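Local coordinates for hypothetical protein AF2331 (PDB 2FDO) that is of unknown function but forms an unusual interdigitated dimer with a new type of alpha + beta fold, at residues E11-L14 with K15-E18. Numbering follows the deposited sequence.
Sequences ESFL and KFLE
Leu17 lays its CD1 methyl over one face of the Phe13 ring, one helical turn on. Leu17 CD1 sits 4.1 Å from the centroid of the Phe13 ring, 27° off the ring normal, a CH-pi contact. The closest ring atom is Phe13 CZ, 3.7 Å from Leu17 CD1, so the methyl bears on the outer part of the ring. Phe13 has CG anti to the backbone N (chi1 176°). The ring leads mainly outward, and its far end comes back toward Leu17. The two side chains cross at a slant. Phe16 meets the same ring more loosely and obliquely, with its CD2 4.3 Å from Phe13 CD1. The Phe13 carbonyl oxygen lies at the edge of the Phe16 ring.

On another side of the helix, Lys15 runs back alongside the first turn. The Lys15 chain is extended beyond CG, and Lys15 CG packs 3.4 Å from Glu11 O. The charged ends of Lys15 and Glu11 do not touch: NZ and OE1 are 4.8 Å apart.

Four successive i to i+4 backbone bonds hold this part of helix 10-20. The straightest runs from Leu17 N to Phe13 O, 3.0 Å with an N-H...O angle of 174°, and links the same residues as the CH-pi contact.

Val27 of the second subunit packs on Phe13, and Leu17 of that subunit packs on Leu17. Within its own chain Phe16 meets the rings of Phe8 and Tyr75. The helix is thus amphipathic: Phe13 and Leu17 give an apolar dimer-facing surface, while Glu11 and Lys15 form an exposed side where any charge attraction is probably weak.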
# COMPACT_ATOMS: atom_id res chain seq x y z
N GLU A 11 -7.63 -4.51 15.44
CA GLU A 11 -6.79 -5.48 16.16
C GLU A 11 -6.16 -6.57 15.28
O GLU A 11 -5.00 -6.92 15.47
CB GLU A 11 -7.51 -6.12 17.36
CG GLU A 11 -7.40 -5.20 18.58
CD GLU A 11 -7.74 -5.88 19.93
OE1 GLU A 11 -8.24 -7.06 19.88
OE2 GLU A 11 -7.50 -5.24 21.02
N SER A 12 -6.91 -7.10 14.31
CA SER A 12 -6.34 -8.12 13.45
C SER A 12 -5.36 -7.48 12.50
O SER A 12 -4.43 -8.13 12.05
CB SER A 12 -7.39 -8.90 12.65
OG SER A 12 -8.38 -9.42 13.51
N PHE A 13 -5.58 -6.22 12.18
CA PHE A 13 -4.60 -5.52 11.35
C PHE A 13 -3.27 -5.31 12.09
O PHE A 13 -2.19 -5.51 11.53
CB PHE A 13 -5.13 -4.20 10.86
CG PHE A 13 -4.13 -3.41 10.08
CD1 PHE A 13 -3.52 -3.96 8.95
CD2 PHE A 13 -3.80 -2.11 10.45
CE1 PHE A 13 -2.60 -3.24 8.19
CE2 PHE A 13 -2.88 -1.39 9.69
CZ PHE A 13 -2.27 -1.96 8.56
N LEU A 14 -3.36 -4.96 13.38
CA LEU A 14 -2.14 -4.91 14.26
C LEU A 14 -1.43 -6.25 14.36
O LEU A 14 -0.23 -6.31 14.23
CB LEU A 14 -2.44 -4.33 15.64
CG LEU A 14 -2.86 -2.85 15.46
CD1 LEU A 14 -3.56 -2.21 16.69
CD2 LEU A 14 -1.73 -1.97 14.94
N LYS A 15 -2.20 -7.32 14.48
CA LYS A 15 -1.61 -8.64 14.54
C LYS A 15 -0.92 -8.99 13.25
O LYS A 15 0.17 -9.44 13.27
CB LYS A 15 -2.64 -9.72 14.89
CG LYS A 15 -3.10 -9.66 16.30
CD LYS A 15 -4.47 -10.24 16.39
CE LYS A 15 -4.92 -10.29 17.82
NZ LYS A 15 -6.27 -10.94 17.90
N PHE A 16 -1.58 -8.75 12.12
CA PHE A 16 -1.04 -8.97 10.79
C PHE A 16 0.30 -8.31 10.59
O PHE A 16 1.23 -8.94 10.07
CB PHE A 16 -1.99 -8.42 9.75
CG PHE A 16 -1.41 -8.39 8.37
CD1 PHE A 16 -1.28 -9.55 7.63
CD2 PHE A 16 -0.96 -7.19 7.83
CE1 PHE A 16 -0.72 -9.53 6.35
CE2 PHE A 16 -0.39 -7.15 6.56
CZ PHE A 16 -0.28 -8.34 5.82
N LEU A 17 0.37 -7.01 10.94
CA LEU A 17 1.64 -6.29 10.96
C LEU A 17 2.72 -6.95 11.85
O LEU A 17 3.89 -7.10 11.42
CB LEU A 17 1.42 -4.85 11.39
CG LEU A 17 0.77 -4.00 10.33
CD1 LEU A 17 0.56 -2.57 10.83
CD2 LEU A 17 1.65 -4.04 9.11
N GLU A 18 2.35 -7.34 13.08
CA GLU A 18 3.30 -7.90 14.01
C GLU A 18 3.89 -9.16 13.41
O GLU A 18 5.09 -9.40 13.53
CB GLU A 18 2.62 -8.19 15.37
CG GLU A 18 3.32 -9.22 16.30
CD GLU A 18 4.48 -8.67 17.13
OE1 GLU A 18 4.96 -7.58 16.81
OE2 GLU A 18 4.93 -9.33 18.14